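Local coordinates for protein myosin-I heavy chain (Dictyostelium discoideum, PDB 5EJS) that is an unconventional class VII myosin, an actin-based motor with ATPase activity involved in early phagocytosis and adhesion, seen here as its C-terminal MyTH4-FERM tail domain, at residues Gln448-Val453 and Phe460-Gly465; Glu417-Ala422 and Phe434-Lys439. The protein carries 3 engineered substitutions. All coordinates share one frame; numbering follows the deposited sequence.

Contact 1. Residues Gln448-Val453 and Phe460-Gly465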
loop_
_atom_site.group_PDB
_atom_site.type_symbol
_atom_site.label_atom_id
_atom_site.label_comp_id
_atom_site.label_asym_id
_atom_site.label_seq_id
_atom_site.Cartn_x
_atom_site.Cartn_y
_atom_site.Cartn_z
ATOM N N GLN A 448 24.077 10.536 27.925
ATOM C CA GLN A 448 24.384 10.632 29.359
ATOM C C GLN A 448 25.321 11.810 29.641
ATOM O O GLN A 448 25.139 12.537 30.623
ATOM C CB GLN A 448 25.056 9.327 29.880
ATOM C CG GLN A 448 24.175 8.068 29.856
ATOM C CD GLN A 448 23.666 7.676 28.473
ATOM O OE1 GLN A 448 24.425 7.486 27.508
ATOM N NE2 GLN A 448 22.351 7.619 28.340
ATOM N N SER A 449 26.326 11.983 28.770
ATOM C CA SER A 449 27.358 13.003 28.871
ATOM C C SER A 449 26.961 14.386 28.309
ATOM O O SER A 449 27.780 15.312 28.330
ATOM C CB SER A 449 28.645 12.493 28.240
ATOM O OG SER A 449 28.568 12.457 26.834
ATOM N N ILE A 450 25.698 14.534 27.853
ATOM C CA ILE A 450 25.149 15.804 27.376
ATOM C C ILE A 450 24.076 16.231 28.377
ATOM O O ILE A 450 23.041 15.566 28.497
ATOM C CB ILE A 450 24.626 15.759 25.896
ATOM C CG1 ILE A 450 25.753 15.421 24.921
ATOM C CG2 ILE A 450 23.965 17.079 25.489
ATOM C CD1 ILE A 450 25.271 14.725 23.651
ATOM N N SER A 451 24.351 17.319 29.112
ATOM C CA SER A 451 23.448 17.880 30.118
ATOM C C SER A 451 22.278 18.629 29.489
ATOM O O SER A 451 21.160 18.562 30.011
ATOM C CB SER A 451 24.210 18.772 31.100
ATOM O OG SER A 451 25.033 19.734 30.462
ATOM N N ASN A 452 22.533 19.339 28.372
ATOM C CA ASN A 452 21.499 20.104 27.682
ATOM C C ASN A 452 21.876 20.437 26.252
ATOM O O ASN A 452 23.051 20.391 25.898
ATOM C CB ASN A 452 21.189 21.398 28.455
ATOM C CG ASN A 452 19.714 21.655 28.583
ATOM O OD1 ASN A 452 18.981 20.917 29.256
ATOM N ND2 ASN A 452 19.236 22.686 27.891
ATOM N N VAL A 453 20.867 20.761 25.427
ATOM C CA VAL A 453 21.027 21.183 24.030
ATOM C C VAL A 453 20.296 22.508 23.821
ATOM O O VAL A 453 19.318 22.790 24.521
ATOM C CB VAL A 453 20.633 20.125 22.954
ATOM C CG1 VAL A 453 21.475 18.857 23.078
ATOM C CG2 VAL A 453 19.141 19.806 22.980
ATOM N N PHE A 460 23.289 24.767 16.493
ATOM C CA PHE A 460 22.955 23.652 17.374
ATOM C C PHE A 460 24.097 23.588 18.387
ATOM O O PHE A 460 25.264 23.670 18.002
ATOM C CB PHE A 460 22.805 22.306 16.606
ATOM C CG PHE A 460 22.727 21.058 17.461
ATOM C CD1 PHE A 460 21.789 20.948 18.482
ATOM C CD2 PHE A 460 23.589 19.997 17.248
ATOM C CE1 PHE A 460 21.723 19.799 19.280
ATOM C CE2 PHE A 460 23.513 18.845 18.041
ATOM C CZ PHE A 460 22.562 18.746 19.031
ATOM N N CYS A 461 23.779 23.476 19.683
ATOM C CA CYS A 461 24.823 23.419 20.714
ATOM C C CYS A 461 24.545 22.365 21.744
ATOM O O CYS A 461 23.424 22.240 22.213
ATOM C CB CYS A 461 25.063 24.783 21.362
ATOM S SG CYS A 461 24.530 26.192 20.348
ATOM N N ILE A 462 25.570 21.626 22.112
ATOM C CA ILE A 462 25.483 20.587 23.137
ATOM C C ILE A 462 26.302 20.985 24.356
ATOM O O ILE A 462 27.452 21.413 24.203
ATOM C CB ILE A 462 25.837 19.144 22.635
ATOM C CG1 ILE A 462 27.281 19.032 22.102
ATOM C CG2 ILE A 462 24.820 18.632 21.618
ATOM C CD1 ILE A 462 27.768 17.617 21.980
ATOM N N MET A 463 25.717 20.865 25.559
ATOM C CA MET A 463 26.423 21.175 26.801
ATOM C C MET A 463 26.951 19.874 27.405
ATOM O O MET A 463 26.173 18.995 27.770
ATOM C CB MET A 463 25.552 21.990 27.768
ATOM C CG MET A 463 25.618 23.482 27.510
ATOM S SD MET A 463 24.992 24.039 25.900
ATOM C CE MET A 463 23.189 23.910 26.166
ATOM N N THR A 464 28.270 19.699 27.370
ATOM C CA THR A 464 28.971 18.507 27.865
ATOM C C THR A 464 29.771 18.828 29.164
ATOM O O THR A 464 29.361 19.695 29.930
ATOM C CB THR A 464 29.913 18.020 26.763
ATOM O OG1 THR A 464 30.871 19.053 26.464
ATOM C CG2 THR A 464 29.157 17.600 25.491
ATOM N N GLY A 465 30.935 18.183 29.345
ATOM C CA GLY A 465 31.890 18.369 30.445
ATOM C C GLY A 465 31.391 18.487 31.877
ATOM O O GLY A 465 30.583 17.668 32.328
#

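Contact 2. Residues Glu417-Ala422 and Phe434-Lys439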
loop_
_atom_site.group_PDB
_atom_site.type_symbol
_atom_site.label_atom_id
_atom_site.label_comp_id
_atom_site.label_asym_id
_atom_site.label_seq_id
_atom_site.Cartn_x
_atom_site.Cartn_y
_atom_site.Cartn_z
ATOM N N GLU A 417 36.421 23.932 14.205
ATOM C CA GLU A 417 37.365 22.816 14.342
ATOM C C GLU A 417 37.530 22.088 12.997
ATOM O O GLU A 417 36.831 22.407 12.032
ATOM C CB GLU A 417 36.850 21.819 15.396
ATOM C CG GLU A 417 36.794 22.356 16.813
ATOM C CD GLU A 417 36.398 21.332 17.861
ATOM O OE1 GLU A 417 35.397 20.607 17.660
ATOM O OE2 GLU A 417 37.096 21.267 18.899
ATOM N N ASN A 418 38.465 21.115 12.934
ATOM C CA ASN A 418 38.740 20.337 11.727
ATOM C C ASN A 418 37.951 19.012 11.672
ATOM O O ASN A 418 37.977 18.237 12.636
ATOM C CB ASN A 418 40.248 20.131 11.523
ATOM C CG ASN A 418 40.908 21.333 10.877
ATOM O OD1 ASN A 418 41.425 22.240 11.542
ATOM N ND2 ASN A 418 40.774 21.430 9.559
ATOM N N PRO A 419 37.217 18.746 10.566
ATOM C CA PRO A 419 37.074 19.574 9.357
ATOM C C PRO A 419 36.052 20.709 9.510
ATOM O O PRO A 419 35.119 20.570 10.307
ATOM C CB PRO A 419 36.693 18.544 8.285
ATOM C CG PRO A 419 35.924 17.489 9.032
ATOM C CD PRO A 419 36.437 17.498 10.460
ATOM N N PRO A 420 36.223 21.856 8.798
ATOM C CA PRO A 420 35.243 22.953 8.920
ATOM C C PRO A 420 33.860 22.570 8.395
ATOM O O PRO A 420 32.870 23.015 8.957
ATOM C CB PRO A 420 35.866 24.099 8.106
ATOM C CG PRO A 420 37.290 23.707 7.899
ATOM C CD PRO A 420 37.284 22.210 7.835
ATOM N N LYS A 421 33.787 21.752 7.329
ATOM C CA LYS A 421 32.527 21.254 6.769
ATOM C C LYS A 421 32.460 19.779 7.220
ATOM O O LYS A 421 33.249 18.949 6.749
ATOM C CB LYS A 421 32.510 21.394 5.240
ATOM C CG LYS A 421 31.430 22.315 4.718
ATOM C CD LYS A 421 31.488 22.429 3.197
ATOM C CE LYS A 421 30.923 23.717 2.660
ATOM N NZ LYS A 421 31.886 24.840 2.781
ATOM N N ALA A 422 31.600 19.481 8.216
ATOM C CA ALA A 422 31.481 18.143 8.811
ATOM C C ALA A 422 30.051 17.581 8.822
ATOM O O ALA A 422 29.108 18.225 8.355
ATOM C CB ALA A 422 32.061 18.154 10.217
ATOM N N PHE A 434 31.510 13.437 12.180
ATOM C CA PHE A 434 32.248 12.631 11.212
ATOM C C PHE A 434 32.857 13.506 10.124
ATOM O O PHE A 434 32.210 14.462 9.647
ATOM C CB PHE A 434 31.311 11.611 10.546
ATOM C CG PHE A 434 31.014 10.377 11.346
ATOM C CD1 PHE A 434 29.960 10.357 12.262
ATOM C CD2 PHE A 434 31.752 9.215 11.156
ATOM C CE1 PHE A 434 29.671 9.206 12.993
ATOM C CE2 PHE A 434 31.469 8.067 11.893
ATOM C CZ PHE A 434 30.429 8.074 12.806
ATOM N N ASP A 435 34.090 13.148 9.693
ATOM C CA ASP A 435 34.768 13.813 8.584
ATOM C C ASP A 435 34.090 13.274 7.299
ATOM O O ASP A 435 34.115 12.058 7.099
ATOM C CB ASP A 435 36.259 13.453 8.593
ATOM C CG ASP A 435 37.109 14.241 7.608
ATOM O OD1 ASP A 435 36.850 14.146 6.388
ATOM O OD2 ASP A 435 38.067 14.907 8.053
ATOM N N PRO A 436 33.461 14.105 6.437
ATOM C CA PRO A 436 32.788 13.543 5.246
ATOM C C PRO A 436 33.691 12.880 4.203
ATOM O O PRO A 436 33.177 12.137 3.354
ATOM C CB PRO A 436 32.082 14.754 4.623
ATOM C CG PRO A 436 32.085 15.806 5.670
ATOM C CD PRO A 436 33.299 15.570 6.508
ATOM N N HIS A 437 35.007 13.204 4.214
ATOM C CA HIS A 437 36.006 12.678 3.278
ATOM C C HIS A 437 36.491 11.283 3.699
ATOM O O HIS A 437 36.308 10.326 2.945
ATOM C CB HIS A 437 37.177 13.676 3.143
ATOM C CG HIS A 437 38.030 13.509 1.926
ATOM N ND1 HIS A 437 39.416 13.418 2.026
ATOM C CD2 HIS A 437 37.678 13.481 0.620
ATOM C CE1 HIS A 437 39.855 13.318 0.783
ATOM N NE2 HIS A 437 38.852 13.357 -0.100
ATOM N N THR A 438 37.064 11.168 4.912
ATOM C CA THR A 438 37.584 9.914 5.473
ATOM C C THR A 438 36.511 9.005 6.072
ATOM O O THR A 438 36.786 7.816 6.265
ATOM C CB THR A 438 38.636 10.203 6.550
ATOM O OG1 THR A 438 38.017 10.908 7.620
ATOM C CG2 THR A 438 39.834 10.985 6.012
ATOM N N LYS A 439 35.335 9.583 6.449
ATOM C CA LYS A 439 34.183 8.926 7.108
ATOM C C LYS A 439 34.577 8.429 8.507
ATOM O O LYS A 439 33.987 7.487 9.044
ATOM C CB LYS A 439 33.521 7.842 6.217
ATOM C CG LYS A 439 33.095 8.414 4.878
ATOM C CD LYS A 439 32.007 7.697 4.183
ATOM C CE LYS A 439 32.085 8.151 2.752
ATOM N NZ LYS A 439 30.750 8.250 2.128
#

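Contact 1. Residues Gln448-Val453 and Phe460-Gly465
V453 sets its CG1 methyl between two bumps of the strand opposite, the CG2 methyl of I462 at 3.7 Å and the CE1 rim atom of the F460 ring. That ring meets the CB of V453 obliquely, with F455 and I483 as further neighbours. Three residues earlier, I450 drops its CG2 beside the CB of I462 (4.0 Å), and its CG1 reaches the CG2 of T464. Chi1 of I450, -61°, puts CG2 anti to the backbone N, which is what swings this methyl over to I462. V453, F460 and I462 lie on the antiparallel hairpin of strands 452-455 and 459-463, and I450 in the loop leading into it, in the PTB/PH-like C-terminal lobe of the FERM domain; Y487 of helix 480-491 touches I450 and V453, while W445 packs on I450, I462 and T464. N452 and M463 lie across the sheet from this cluster: M463 is bent at chi2 and chi3 and folds its CE methyl over the N452 carbonyl, 3.5 Å from N452 O. M463 N gives N452 O a fairly straight bond of 2.7 Å. M463 O is gripped twice by S451, by N almost in line with the carbonyl (2.8 Å) and by OG from above its plane (3.0 Å).

Contact 2. Residues Glu417-Ala422 and Phe434-Lys439
F434, on strand 430-434, meets A422 through its backbone: the CB of A422 rests 3.7 Å from F434 O, while the CB of F434 points away from A422 and the ring packs on P404 and L405. D435 comes next. With CG anti to the backbone N (chi1 -172°), its carboxylate swings across to P419, whose peptide bond to N418 is cis. OD2 of D435 comes to 3.5 Å from the CG of P419, which bears on this oxygen and on the carboxylate carbon; K442 lies at the end of a long, weak ion pair with the same OD2. The other oxygen, OD1, turns back to its own chain, where its anti lone pair takes the N-H of H437 at 3.0 Å and a weak bond comes from T438 N. An alanine here in place of D435 removes both carboxylate oxygens and is likely to leave H437 N without its acceptor and open a gap beside the P419 ring. P436 follows, its CD touching the other segment: this atom lies 3.4 Å from K421 O and also meets the CA of A422. The same CD packs on the CG of P419 at 4.1 Å. H437 and T438 then carry the chain round, T438 O taking a bond from N324. At K439 the backbone N bonds back to D435 O (2.8 Å), and NZ reaches G320 O. D435 to H437 thus form an Asx turn, here within the connection between antiparallel strands 430-434 and 441-446 of a PH-like FERM lobe.

How the contacts relate
Contacts 1 and 2 both belong to the PTB/PH-like lobe at the C-terminal end of the FERM domain, and lie on the same side of the chain's centre. Their centres are 20 Å apart and their nearest atoms about 9 Å, so they do not touch. Along the chain they come in series: contact 2 closes before contact 1 opens, with strand 441-446 between them. Contact 2 lies at one end of the four-stranded antiparallel sheet, where the loops leading into strand 421-426 and joining strands 430-434 and 441-446 meet; contact 1 belongs to the three-stranded sheet. Side chains of strand 441-446 touch both, K442 at contact 2 and W445 at contact 1, so one strand joins the two sheets of this tail lobe.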